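PDB 6IJ1: prenylcyclase from Actinoplanes teichomyceticus, which probably cyclises prenyl chains within a largely helical, terpene-cyclase-like fold, its exact substrate and product remaining open. Local coordinates for residues 11-16 with 277-282; 32-37 with 319-324; 157-162 with 192-197; 233-238 with 247-252; 287-292 with 326-331. All coordinates share one frame; numbering follows the deposited sequence.

Contact 1 (11-16 with 277-282); sequences ASAVRR and RHQRPD
Gln279 and Arg16 carry this surface contact, in which the loop after helix 265-278 is drawn against helix 10-23. One direct hydrogen bond crosses: Gln279 NE2 donates to Ala13 O over 3.0 Å with an N-H...O angle of 154°. CG of Gln279 lies anti to the backbone N (chi1 -173°), and the rest of the chain stays extended as it reaches the helix. The same NE2 also donates to Gly283 O of its own loop, a double use that probably holds the amide in its rotation; Gln279 OE1 lies 3.3 Å from Ala13 CB.

The flat groups meet by packing. Over one face of the Arg16 guanidinium, offset toward the rim, sits Gln279 OE1, 3.4 Å from NH1, with the amide and guanidinium planes 31° apart.

Water supplies the remaining links. One molecule accepts from Arg16 NE at 2.8 Å and donates to Pro281 O; another accepts from Arg16 NH2 at 2.6 Å and donates to Gln279 O. A third donates to Arg16 O at 2.8 Å and, weakly, to Asp282 O.

Within the loop, Arg280 NH2 forms a salt bridge with Asp282 OD2 at 3.1 Å, while Asp282 OD1 is bonded to Ser284 OG.

The order Gln279, Gly283, Trp285 is consistent with a QW motif, as in terpene cyclases, and the Gln279 side chain touches Trp285. Here the neutral amide makes the specific join between segments, and the arginine reaches the loop carbonyls through waters, which probably suits a partly hydrated edge.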
# COMPACT_ATOMS: atom_id res chain seq x y z
N ALA A 11 6.98 -6.36 -21.19
CA ALA A 11 5.62 -6.22 -21.71
C ALA A 11 4.84 -7.53 -21.60
O ALA A 11 3.64 -7.55 -21.27
CB ALA A 11 5.66 -5.74 -23.17
N SER A 12 5.50 -8.65 -21.90
CA SER A 12 4.84 -9.94 -21.75
C SER A 12 4.54 -10.22 -20.27
O SER A 12 3.48 -10.75 -19.96
CB SER A 12 5.71 -11.04 -22.32
OG SER A 12 4.99 -12.28 -22.25
N ALA A 13 5.49 -9.94 -19.39
CA ALA A 13 5.22 -10.14 -17.97
C ALA A 13 4.02 -9.35 -17.53
O ALA A 13 3.18 -9.85 -16.78
CB ALA A 13 6.44 -9.74 -17.16
N VAL A 14 3.91 -8.08 -17.96
CA VAL A 14 2.76 -7.27 -17.55
C VAL A 14 1.47 -7.88 -18.07
O VAL A 14 0.47 -7.97 -17.35
CB VAL A 14 2.96 -5.82 -18.02
CG1 VAL A 14 1.68 -4.99 -17.86
CG2 VAL A 14 4.05 -5.17 -17.21
N ARG A 15 1.44 -8.24 -19.36
CA ARG A 15 0.26 -8.88 -19.91
C ARG A 15 -0.15 -10.12 -19.13
O ARG A 15 -1.32 -10.28 -18.78
CB ARG A 15 0.49 -9.22 -21.39
CG ARG A 15 -0.78 -9.79 -22.06
CD ARG A 15 -0.49 -10.32 -23.48
NE ARG A 15 0.60 -9.56 -24.10
CZ ARG A 15 1.83 -10.04 -24.30
NH1 ARG A 15 2.12 -11.28 -23.91
NH2 ARG A 15 2.77 -9.28 -24.86
N ARG A 16 0.82 -10.98 -18.80
CA ARG A 16 0.48 -12.21 -18.07
C ARG A 16 0.01 -11.92 -16.63
O ARG A 16 -0.86 -12.62 -16.11
CB ARG A 16 1.68 -13.13 -18.03
CG ARG A 16 1.95 -13.82 -19.40
CD ARG A 16 3.36 -14.44 -19.41
NE ARG A 16 3.44 -15.38 -18.32
CZ ARG A 16 4.57 -15.75 -17.73
NH1 ARG A 16 5.76 -15.32 -18.15
NH2 ARG A 16 4.52 -16.59 -16.71
N ARG A 277 12.17 -12.64 -14.47
CA ARG A 277 12.66 -14.01 -14.43
C ARG A 277 11.91 -14.81 -13.37
O ARG A 277 11.84 -16.04 -13.47
CB ARG A 277 14.15 -14.06 -14.09
CG ARG A 277 15.04 -13.62 -15.22
CD ARG A 277 16.54 -13.95 -14.91
NE ARG A 277 17.03 -13.54 -13.59
CZ ARG A 277 17.47 -12.30 -13.32
NH1 ARG A 277 17.51 -11.39 -14.25
NH2 ARG A 277 17.93 -12.02 -12.11
N HIS A 278 11.35 -14.15 -12.36
CA HIS A 278 10.77 -14.89 -11.24
C HIS A 278 9.23 -14.91 -11.26
O HIS A 278 8.60 -15.44 -10.33
CB HIS A 278 11.30 -14.33 -9.89
CG HIS A 278 12.69 -14.80 -9.61
ND1 HIS A 278 13.82 -14.25 -10.16
CD2 HIS A 278 13.10 -15.88 -8.91
CE1 HIS A 278 14.88 -14.96 -9.78
NE2 HIS A 278 14.47 -15.94 -9.00
N GLN A 279 8.62 -14.40 -12.31
CA GLN A 279 7.19 -14.53 -12.43
C GLN A 279 6.80 -16.01 -12.53
O GLN A 279 7.47 -16.81 -13.19
CB GLN A 279 6.74 -13.79 -13.69
CG GLN A 279 5.23 -13.69 -13.85
CD GLN A 279 4.83 -12.87 -15.04
OE1 GLN A 279 5.57 -12.75 -15.98
NE2 GLN A 279 3.66 -12.27 -14.99
N ARG A 280 5.74 -16.38 -11.82
CA ARG A 280 5.23 -17.76 -11.82
C ARG A 280 4.54 -18.08 -13.15
O ARG A 280 4.09 -17.19 -13.85
CB ARG A 280 4.22 -17.92 -10.68
CG ARG A 280 4.85 -17.80 -9.28
CD ARG A 280 3.72 -17.68 -8.13
NE ARG A 280 2.62 -18.63 -8.40
CZ ARG A 280 2.64 -19.89 -7.95
NH1 ARG A 280 3.67 -20.35 -7.23
NH2 ARG A 280 1.64 -20.70 -8.29
N PRO A 281 4.41 -19.36 -13.48
CA PRO A 281 3.72 -19.73 -14.73
C PRO A 281 2.29 -19.25 -14.84
O PRO A 281 1.84 -19.01 -15.98
CB PRO A 281 3.75 -21.27 -14.71
CG PRO A 281 4.62 -21.67 -13.62
CD PRO A 281 5.00 -20.52 -12.76
N ASP A 282 1.59 -18.98 -13.73
CA ASP A 282 0.24 -18.46 -13.78
C ASP A 282 0.16 -16.93 -13.88
O ASP A 282 -0.95 -16.41 -13.92
CB ASP A 282 -0.57 -18.99 -12.58
CG ASP A 282 0.05 -18.60 -11.22
OD1 ASP A 282 0.88 -17.69 -11.18
OD2 ASP A 282 -0.32 -19.23 -10.18
O HOH W 1 1.12 -16.64 -17.36
O HOH W 2 -1.24 -15.22 -17.11
O HOH W 3 6.91 -17.08 -15.85

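Contact 2 (32-37 with 319-324); sequences VDYDLL and TIARDT
Tyr34 turns its CG anti to the carbonyl carbon (chi1 -70°), toward Asp323, whose own carboxylate carbon is set between its backbone N and carbonyl carbon (chi1 52°). Asp323 CA stands over the ring centre in a CH-pi contact, 3.6 Å from the Tyr34 centroid and 11° off the normal, and Asp323 CB sits 3.6 Å from Tyr34 CZ. The hydroxyl beyond bonds to Ala289 O.

Asp33 OD2 comes within 4.1 Å of Asp323 OD2, a pairing of like charges that is probably eased by donors on both sides. Asp33 OD1 accepts from Tyr34 N at 2.8 Å and from Phe325 N, and OD2 from His328 N; Asp323 is bonded to Ala289 N and Thr329 OG1. An alanine in place of Tyr34 would probably open a gap over Asp323 CA and leave Ala289 O without its hydroxyl partner.

Further along, Leu36 CD2 packs on Ala321 CB at 3.7 Å, and a water accepts from Asp35 N and donates to Arg322 O. The two chain segments run in nearly opposed directions. The arrangement is that of a loop whose inner residues cover the passage from strand 319-321 to helix 327-341, with an aspartate from elsewhere in the chain meeting the first N-H groups of that helix.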
# COMPACT_ATOMS: atom_id res chain seq x y z
N VAL A 32 -10.53 -9.97 -3.88
CA VAL A 32 -10.34 -10.16 -2.44
C VAL A 32 -8.97 -10.81 -2.19
O VAL A 32 -8.44 -11.53 -3.04
CB VAL A 32 -11.44 -11.01 -1.76
CG1 VAL A 32 -12.86 -10.40 -2.10
CG2 VAL A 32 -11.37 -12.48 -2.23
N ASP A 33 -8.39 -10.49 -1.06
CA ASP A 33 -7.11 -11.12 -0.70
C ASP A 33 -6.94 -11.03 0.81
O ASP A 33 -7.68 -10.34 1.51
CB ASP A 33 -5.93 -10.46 -1.42
CG ASP A 33 -4.76 -11.41 -1.68
OD1 ASP A 33 -4.72 -12.49 -1.08
OD2 ASP A 33 -3.86 -10.98 -2.48
N TYR A 34 -5.92 -11.72 1.30
CA TYR A 34 -5.64 -11.89 2.73
C TYR A 34 -6.67 -12.81 3.38
O TYR A 34 -7.67 -13.19 2.76
CB TYR A 34 -5.46 -10.54 3.49
CG TYR A 34 -4.19 -9.83 3.09
CD1 TYR A 34 -4.16 -8.98 2.00
CD2 TYR A 34 -3.03 -10.06 3.80
CE1 TYR A 34 -2.96 -8.33 1.62
CE2 TYR A 34 -1.80 -9.43 3.41
CZ TYR A 34 -1.81 -8.58 2.35
OH TYR A 34 -0.64 -7.96 1.94
N ASP A 35 -6.38 -13.21 4.59
CA ASP A 35 -7.24 -14.17 5.28
C ASP A 35 -7.30 -13.88 6.75
O ASP A 35 -7.59 -14.80 7.53
CB ASP A 35 -6.67 -15.61 4.98
CG ASP A 35 -7.56 -16.72 5.44
OD1 ASP A 35 -8.79 -16.67 5.15
OD2 ASP A 35 -6.98 -17.67 6.06
N LEU A 36 -7.02 -12.67 7.19
CA LEU A 36 -6.93 -12.36 8.61
C LEU A 36 -8.21 -12.67 9.36
O LEU A 36 -8.17 -13.19 10.48
CB LEU A 36 -6.62 -10.88 8.79
CG LEU A 36 -5.18 -10.65 8.31
CD1 LEU A 36 -5.02 -9.18 8.04
CD2 LEU A 36 -4.19 -11.11 9.35
N LEU A 37 -9.35 -12.34 8.75
CA LEU A 37 -10.66 -12.52 9.36
C LEU A 37 -11.60 -12.60 8.17
O LEU A 37 -12.40 -11.68 7.92
CB LEU A 37 -10.97 -11.37 10.32
CG LEU A 37 -12.21 -11.58 11.21
CD1 LEU A 37 -12.41 -13.05 11.59
CD2 LEU A 37 -12.09 -10.72 12.45
N THR A 319 0.31 -11.11 14.49
CA THR A 319 0.80 -12.04 13.48
C THR A 319 1.37 -11.26 12.30
O THR A 319 0.97 -10.14 12.01
CB THR A 319 -0.34 -12.96 13.05
OG1 THR A 319 0.19 -14.20 12.59
CG2 THR A 319 -1.18 -12.37 11.87
N ILE A 320 2.29 -11.92 11.60
CA ILE A 320 2.74 -11.46 10.28
C ILE A 320 2.00 -12.28 9.24
O ILE A 320 2.08 -13.52 9.25
CB ILE A 320 4.24 -11.62 10.11
CG1 ILE A 320 4.94 -10.63 11.02
CG2 ILE A 320 4.64 -11.33 8.63
CD1 ILE A 320 6.42 -10.98 11.23
N ALA A 321 1.22 -11.61 8.40
CA ALA A 321 0.34 -12.26 7.44
C ALA A 321 0.91 -12.08 6.05
O ALA A 321 1.84 -11.28 5.83
CB ALA A 321 -1.07 -11.65 7.51
N ARG A 322 0.35 -12.81 5.10
CA ARG A 322 0.70 -12.63 3.70
C ARG A 322 -0.58 -12.53 2.89
O ARG A 322 -1.66 -12.92 3.32
CB ARG A 322 1.58 -13.80 3.19
CG ARG A 322 0.81 -15.03 2.95
CD ARG A 322 1.84 -16.23 2.68
NE ARG A 322 2.35 -16.74 3.94
CZ ARG A 322 3.58 -17.25 4.10
NH1 ARG A 322 4.43 -17.28 3.07
NH2 ARG A 322 3.92 -17.76 5.29
N ASP A 323 -0.43 -11.97 1.68
CA ASP A 323 -1.53 -11.90 0.73
C ASP A 323 -1.76 -13.29 0.15
O ASP A 323 -1.13 -13.69 -0.84
CB ASP A 323 -1.20 -10.87 -0.38
CG ASP A 323 0.15 -11.10 -1.06
OD1 ASP A 323 1.18 -11.34 -0.38
OD2 ASP A 323 0.19 -10.94 -2.31
N THR A 324 -2.64 -14.03 0.83
CA THR A 324 -2.93 -15.44 0.58
C THR A 324 -2.99 -15.83 -0.90
O THR A 324 -2.49 -16.89 -1.30
CB THR A 324 -4.25 -15.72 1.23
OG1 THR A 324 -4.26 -15.19 2.56
CG2 THR A 324 -4.49 -17.25 1.29
O HOH W 4 -3.69 -13.04 5.46

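Contact 3 (157-162 with 192-197); sequences HVCVTA and AYWWID
The thiol of Cys159 accepts two successive backbone N-H groups, from Tyr193 N at 3.3 Å and from Trp194 N at 3.6 Å, the second almost straight at 172°. SG is placed between the backbone N and carbonyl carbon (chi1 47°), on the side facing the 192-197 loop. Beside it an aromatic cluster of His157, Tyr193 and Trp194 closes the N-terminal end of helix 158-164, where His157 occupies the N-cap position.

His157 and Tyr193 stack face to face, centroids 3.9 Å apart and planes at 20°, with His157 NE2 over the centre of the phenol ring. Trp194 completes the group as an edge-to-face partner, its edge directed at the imidazole face. Polar atoms of the cluster are satisfied from outside: His157 ND1 and Trp194 NE1 both bond to Thr131 OG1, His157 NE2 to Gly152 O, and Tyr193 OH to Glu298 O. A bound imidazole, probably from the crystallisation liquor, lies near Tyr193.

One bond back from the sulfur, Cys159 CB packs on Ala192 CB at 3.9 Å and meets the edge of the Trp195 indole. On the next residue of the helix, Val160 CG2 touches the edge of the Trp194 indole, 4.0 Å from Trp194 CD1.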
# COMPACT_ATOMS: atom_id res chain seq x y z
N HIS A 157 0.77 6.89 11.67
CA HIS A 157 1.40 5.74 11.01
C HIS A 157 2.07 6.25 9.74
O HIS A 157 1.40 6.78 8.84
CB HIS A 157 0.35 4.73 10.68
CG HIS A 157 -0.27 4.15 11.92
ND1 HIS A 157 -1.57 3.74 11.99
CD2 HIS A 157 0.29 3.85 13.12
CE1 HIS A 157 -1.83 3.28 13.22
NE2 HIS A 157 -0.72 3.34 13.93
N VAL A 158 3.39 6.03 9.65
CA VAL A 158 4.12 6.63 8.53
C VAL A 158 3.74 5.97 7.20
O VAL A 158 3.72 6.64 6.16
CB VAL A 158 5.64 6.55 8.80
CG1 VAL A 158 6.43 7.05 7.60
CG2 VAL A 158 6.01 7.39 10.01
N CYS A 159 3.44 4.66 7.18
CA CYS A 159 3.04 4.02 5.91
C CYS A 159 1.70 4.53 5.37
O CYS A 159 1.56 4.75 4.17
CB CYS A 159 2.97 2.47 6.13
SG CYS A 159 2.07 1.99 7.67
N VAL A 160 0.74 4.76 6.27
CA VAL A 160 -0.55 5.31 5.85
C VAL A 160 -0.36 6.75 5.44
O VAL A 160 -0.91 7.20 4.42
CB VAL A 160 -1.54 5.18 7.02
CG1 VAL A 160 -2.86 5.86 6.66
CG2 VAL A 160 -1.74 3.65 7.35
N THR A 161 0.45 7.50 6.21
CA THR A 161 0.73 8.89 5.83
C THR A 161 1.38 8.94 4.47
O THR A 161 1.02 9.78 3.62
CB THR A 161 1.63 9.52 6.86
OG1 THR A 161 1.07 9.37 8.16
CG2 THR A 161 1.87 11.02 6.58
N ALA A 162 2.34 8.04 4.22
CA ALA A 162 3.03 8.03 2.93
C ALA A 162 2.06 7.83 1.78
O ALA A 162 2.24 8.44 0.73
CB ALA A 162 4.09 6.90 2.94
N ALA A 192 7.63 1.83 8.45
CA ALA A 192 6.24 1.44 8.24
C ALA A 192 5.70 0.94 9.58
O ALA A 192 6.45 0.37 10.38
CB ALA A 192 6.09 0.32 7.21
N TYR A 193 4.40 1.13 9.80
CA TYR A 193 3.77 0.53 10.96
C TYR A 193 3.25 -0.86 10.64
O TYR A 193 3.61 -1.82 11.33
CB TYR A 193 2.62 1.43 11.42
CG TYR A 193 1.96 1.01 12.74
CD1 TYR A 193 2.58 1.28 13.99
CD2 TYR A 193 0.70 0.37 12.73
CE1 TYR A 193 1.91 0.93 15.18
CE2 TYR A 193 0.04 0.04 13.94
CZ TYR A 193 0.69 0.33 15.14
OH TYR A 193 -0.01 -0.03 16.29
N TRP A 194 2.47 -1.00 9.57
CA TRP A 194 1.80 -2.25 9.26
C TRP A 194 2.62 -3.21 8.41
O TRP A 194 2.09 -4.26 8.06
CB TRP A 194 0.45 -2.00 8.54
CG TRP A 194 -0.52 -1.15 9.34
CD1 TRP A 194 -0.86 0.13 9.11
CD2 TRP A 194 -1.32 -1.60 10.45
NE1 TRP A 194 -1.83 0.55 10.03
CE2 TRP A 194 -2.11 -0.51 10.86
CE3 TRP A 194 -1.43 -2.81 11.12
CZ2 TRP A 194 -3.00 -0.57 11.91
CZ3 TRP A 194 -2.33 -2.89 12.18
CH2 TRP A 194 -3.09 -1.78 12.57
N TRP A 195 3.82 -2.83 7.97
CA TRP A 195 4.53 -3.64 6.98
C TRP A 195 5.91 -3.98 7.48
O TRP A 195 6.59 -3.16 8.10
CB TRP A 195 4.65 -2.89 5.62
CG TRP A 195 3.28 -2.58 5.11
CD1 TRP A 195 2.57 -1.41 5.30
CD2 TRP A 195 2.45 -3.42 4.27
NE1 TRP A 195 1.33 -1.50 4.68
CE2 TRP A 195 1.24 -2.71 4.03
CE3 TRP A 195 2.58 -4.71 3.74
CZ2 TRP A 195 0.19 -3.27 3.29
CZ3 TRP A 195 1.55 -5.25 2.99
CH2 TRP A 195 0.36 -4.54 2.76
N ILE A 196 6.33 -5.23 7.20
CA ILE A 196 7.67 -5.69 7.54
C ILE A 196 8.74 -4.96 6.72
O ILE A 196 9.84 -4.72 7.22
CB ILE A 196 7.72 -7.21 7.26
CG1 ILE A 196 6.88 -7.92 8.32
CG2 ILE A 196 9.15 -7.70 7.20
CD1 ILE A 196 7.49 -7.86 9.71
N ASP A 197 8.45 -4.62 5.48
CA ASP A 197 9.42 -4.10 4.54
C ASP A 197 9.34 -2.57 4.52
O ASP A 197 8.34 -2.05 4.05
CB ASP A 197 9.17 -4.65 3.14
CG ASP A 197 9.23 -6.17 3.10
OD1 ASP A 197 10.25 -6.76 3.56
OD2 ASP A 197 8.28 -6.80 2.59

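Contact 4 (233-238 with 247-252); sequences DGAVTT and FATALA
Val236 points its branches at helix 246-256, and Thr249 on that helix turns its hydroxyl back to the valine backbone. The two residues are thus set so that a polar and an apolar contact lie next to each other. Thr249 OG1 is anti to its carbonyl carbon and beside its backbone N (chi1 -61°), and from there it accepts from Val236 N at 2.9 Å along a nearly straight bond of 172°. The same hydroxyl is bonded to Ser245 O, one turn earlier, and Ser245 also shares a backbone bond with Val236.

The two methyls of Val236 divide between alanines a helical turn apart: CG1 lies 3.9 Å from Ala248 CB, and CG2 lies 3.6 Å from Ala252 CB. Farther along the loop, Thr238 CG2 rests on Ala248 CB at 4.2 Å. The other branch of Thr249, CG2, is anti to the backbone N and is directed at the loop, where it meets Gly234 O at 3.2 Å.

Gly234 has a positive phi, at which a side chain would be jammed against the carbonyl O of Asp233. That aspartate makes an Asx turn, its OD1 accepting from Ala235 N at 3.0 Å, while its carbonyl O is bonded to Arg277 NH2.

The contact fastens the loop after helix 216-229 to the helix that follows it. Thr249 OG1 serves two backbone partners, whereas Gly234 O faces a methyl and has no hydrogen-bonding partner in the model; the contact therefore depends on one hydroxyl and on small apolar side chains that let the loop come close.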
# COMPACT_ATOMS: atom_id res chain seq x y z
N ASP A 233 21.92 -9.44 -8.55
CA ASP A 233 20.94 -10.15 -9.37
C ASP A 233 19.61 -9.42 -9.50
O ASP A 233 18.70 -9.90 -10.21
CB ASP A 233 20.68 -11.54 -8.79
CG ASP A 233 20.12 -11.50 -7.38
OD1 ASP A 233 20.01 -10.41 -6.76
OD2 ASP A 233 19.84 -12.61 -6.84
N GLY A 234 19.53 -8.18 -8.97
CA GLY A 234 18.31 -7.42 -9.05
C GLY A 234 17.38 -7.58 -7.86
O GLY A 234 16.36 -6.87 -7.84
N ALA A 235 17.62 -8.53 -6.97
CA ALA A 235 16.63 -8.85 -5.93
C ALA A 235 16.90 -8.06 -4.67
O ALA A 235 18.06 -7.78 -4.31
CB ALA A 235 16.67 -10.35 -5.55
N VAL A 236 15.82 -7.72 -3.94
CA VAL A 236 15.93 -7.31 -2.55
C VAL A 236 15.62 -8.54 -1.71
O VAL A 236 14.49 -9.03 -1.76
CB VAL A 236 14.94 -6.17 -2.23
CG1 VAL A 236 15.00 -5.83 -0.76
CG2 VAL A 236 15.31 -4.96 -3.13
N THR A 237 16.61 -9.09 -1.03
CA THR A 237 16.37 -10.26 -0.18
C THR A 237 15.97 -9.82 1.22
O THR A 237 16.35 -8.73 1.70
CB THR A 237 17.64 -11.13 -0.11
OG1 THR A 237 18.68 -10.36 0.53
CG2 THR A 237 18.04 -11.58 -1.49
N THR A 238 15.16 -10.65 1.87
CA THR A 238 14.68 -10.32 3.24
C THR A 238 14.74 -11.57 4.13
O THR A 238 14.99 -12.64 3.63
CB THR A 238 13.26 -9.76 3.20
OG1 THR A 238 12.34 -10.81 2.90
CG2 THR A 238 13.09 -8.63 2.21
N PHE A 247 7.74 -8.50 -3.61
CA PHE A 247 7.14 -7.25 -3.09
C PHE A 247 8.22 -6.20 -2.81
O PHE A 247 8.13 -5.05 -3.29
CB PHE A 247 6.38 -7.65 -1.82
CG PHE A 247 5.57 -6.58 -1.17
CD1 PHE A 247 4.40 -6.11 -1.80
CD2 PHE A 247 5.92 -6.10 0.06
CE1 PHE A 247 3.58 -5.17 -1.12
CE2 PHE A 247 5.10 -5.13 0.76
CZ PHE A 247 3.95 -4.70 0.14
N ALA A 248 9.23 -6.57 -2.01
CA ALA A 248 10.24 -5.57 -1.64
C ALA A 248 11.06 -5.15 -2.84
O ALA A 248 11.53 -3.99 -2.89
CB ALA A 248 11.14 -6.12 -0.54
N THR A 249 11.31 -6.08 -3.78
CA THR A 249 12.09 -5.74 -4.98
C THR A 249 11.33 -4.72 -5.82
O THR A 249 11.91 -3.74 -6.32
CB THR A 249 12.36 -7.04 -5.77
OG1 THR A 249 13.11 -7.89 -4.94
CG2 THR A 249 13.22 -6.76 -7.02
N ALA A 250 10.03 -4.95 -6.03
CA ALA A 250 9.21 -4.01 -6.80
C ALA A 250 9.16 -2.64 -6.14
O ALA A 250 9.28 -1.60 -6.83
CB ALA A 250 7.79 -4.58 -6.93
N LEU A 251 9.02 -2.62 -4.83
CA LEU A 251 8.95 -1.35 -4.12
C LEU A 251 10.29 -0.64 -4.15
O LEU A 251 10.32 0.59 -4.31
CB LEU A 251 8.46 -1.59 -2.69
CG LEU A 251 7.02 -2.07 -2.66
CD1 LEU A 251 6.74 -2.79 -1.33
CD2 LEU A 251 6.02 -0.90 -2.89
N ALA A 252 11.40 -1.37 -4.01
CA ALA A 252 12.70 -0.69 -4.09
C ALA A 252 12.89 -0.11 -5.48
O ALA A 252 13.39 1.03 -5.60
CB ALA A 252 13.84 -1.68 -3.76

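Contact 5 (287-292 with 326-331); sequences PSARLR and GLHTTA
Pro287 and Gly326 bring the two backbones together, their CA atoms 4.6 Å apart. From there 287-289 runs past the first turn of helix 327-341, with Ala289 at the centre of an inverse gamma turn before strand 291-292. Gly326, at the N-cap position with a positive phi, gives its carbonyl to Thr330: N and OG1 of that residue reach Gly326 O from opposite faces of its plane. A side chain at Gly326 would stand close to the proline ring, whose CG already lies 3.9 Å from Gly326 CA.

Thr329 carries the contact. Its OG1 sits anti to the carbonyl carbon (chi1 -62°), facing the loop, and accepts from Ser288 N at 2.9 Å with an N-H...O angle of 167°. It is also bonded to Asp323 OD2. Thr329 CG2 packs against Ser288 OG at 3.4 Å, a hydroxyl itself engaged by Thr286 O and Phe247 N. Ala289 CB approaches the imidazole of His328 obliquely, 3.6 Å from ND1.

An alanine in place of Thr329 would probably leave Ser288 N without this acceptor and Asp323 OD2 without its hydroxyl partner, and open a gap beside Ser288 OG.

Thr329 OG1 thus joins Ser288 N to Asp323 OD2, and Ser288 OG extends the link to Phe247 N, so the start of the helix is held to the loop by one hydroxyl-centred bond set among close van der Waals contacts.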
# COMPACT_ATOMS: atom_id res chain seq x y z
N PRO A 287 3.58 -14.85 -3.07
CA PRO A 287 3.00 -13.89 -2.12
C PRO A 287 4.05 -13.43 -1.14
O PRO A 287 4.66 -14.24 -0.40
CB PRO A 287 1.89 -14.69 -1.43
CG PRO A 287 1.44 -15.69 -2.55
CD PRO A 287 2.75 -16.07 -3.18
N SER A 288 4.21 -12.12 -1.07
CA SER A 288 5.29 -11.58 -0.26
C SER A 288 4.89 -10.21 0.30
O SER A 288 5.76 -9.49 0.83
CB SER A 288 6.57 -11.50 -1.13
OG SER A 288 6.31 -10.97 -2.43
N ALA A 289 3.61 -9.86 0.26
CA ALA A 289 3.17 -8.59 0.81
C ALA A 289 2.92 -8.82 2.31
O ALA A 289 1.80 -9.06 2.76
CB ALA A 289 1.92 -8.10 0.06
N ARG A 290 4.01 -8.77 3.07
CA ARG A 290 4.00 -9.28 4.45
C ARG A 290 3.57 -8.16 5.38
O ARG A 290 4.30 -7.19 5.59
CB ARG A 290 5.39 -9.82 4.85
CG ARG A 290 5.90 -10.95 3.91
CD ARG A 290 4.86 -12.11 3.71
NE ARG A 290 4.83 -13.06 4.81
CZ ARG A 290 5.65 -14.14 4.90
NH1 ARG A 290 6.60 -14.33 4.07
NH2 ARG A 290 5.58 -14.93 5.92
N LEU A 291 2.36 -8.31 5.89
CA LEU A 291 1.67 -7.30 6.69
C LEU A 291 1.79 -7.74 8.14
O LEU A 291 1.42 -8.86 8.47
CB LEU A 291 0.20 -7.26 6.24
CG LEU A 291 -0.78 -6.17 6.61
CD1 LEU A 291 -2.07 -6.55 5.92
CD2 LEU A 291 -0.93 -6.26 8.11
N ARG A 292 2.28 -6.86 9.00
CA ARG A 292 2.32 -7.22 10.42
C ARG A 292 1.12 -6.59 11.12
O ARG A 292 0.96 -5.35 11.10
CB ARG A 292 3.64 -6.84 11.06
CG ARG A 292 4.02 -5.37 10.98
CD ARG A 292 5.43 -5.14 11.53
NE ARG A 292 5.79 -3.73 11.50
CZ ARG A 292 7.02 -3.27 11.71
NH1 ARG A 292 8.02 -4.12 12.04
NH2 ARG A 292 7.29 -1.98 11.59
N GLY A 326 -2.01 -13.86 -3.55
CA GLY A 326 -1.00 -13.25 -4.40
C GLY A 326 -1.47 -12.05 -5.20
O GLY A 326 -0.70 -11.54 -6.04
N LEU A 327 -2.66 -11.53 -4.90
CA LEU A 327 -3.14 -10.40 -5.72
C LEU A 327 -2.40 -9.12 -5.34
O LEU A 327 -2.02 -8.32 -6.21
CB LEU A 327 -4.65 -10.16 -5.58
CG LEU A 327 -5.63 -11.33 -5.71
CD1 LEU A 327 -7.05 -10.71 -5.93
CD2 LEU A 327 -5.30 -12.25 -6.82
N HIS A 328 -2.18 -8.89 -4.03
CA HIS A 328 -1.52 -7.65 -3.65
C HIS A 328 -0.10 -7.63 -4.17
O HIS A 328 0.34 -6.63 -4.75
CB HIS A 328 -1.56 -7.54 -2.11
CG HIS A 328 -1.22 -6.18 -1.59
ND1 HIS A 328 0.02 -5.63 -1.73
CD2 HIS A 328 -1.98 -5.26 -0.95
CE1 HIS A 328 0.03 -4.43 -1.19
NE2 HIS A 328 -1.18 -4.16 -0.71
N THR A 329 0.61 -8.74 -4.03
CA THR A 329 1.99 -8.79 -4.55
C THR A 329 2.01 -8.57 -6.05
O THR A 329 2.81 -7.80 -6.56
CB THR A 329 2.64 -10.17 -4.23
OG1 THR A 329 2.72 -10.38 -2.83
CG2 THR A 329 4.08 -10.27 -4.83
N THR A 330 1.14 -9.25 -6.78
CA THR A 330 1.18 -9.14 -8.23
C THR A 330 0.86 -7.72 -8.67
O THR A 330 1.53 -7.20 -9.57
CB THR A 330 0.19 -10.15 -8.81
OG1 THR A 330 0.63 -11.45 -8.45
CG2 THR A 330 0.16 -10.03 -10.36
N ALA A 331 -0.15 -7.10 -8.03
CA ALA A 331 -0.44 -5.70 -8.40
C ALA A 331 0.76 -4.81 -8.14
O ALA A 331 1.10 -3.93 -8.96
CB ALA A 331 -1.68 -5.19 -7.65

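In the fold
From the N terminus, contact 1 joins helix 10-23 to the loop after helix 265-278, and so closes a loop that holds contacts 3 and 4, which follow in series: contact 3 closes the short loop from helix 158-164 to 192-197, contact 4 the turn from 233-238 to helix 246-256. Contact 2 opens at 32-37, inside that loop, and closes beyond it at 319-324, so contacts 1 and 2 cross, while contacts 3 and 4 are nested in both. Contact 5 opens after contact 1 has closed and crosses contact 2; the two meet where strands 291-292 and 319-321 are neighbours. Phe247, Arg292 and Trp195 link contacts 3, 4 and 5, and Arg277 NH2 with Asp233 O connects contacts 1 and 4.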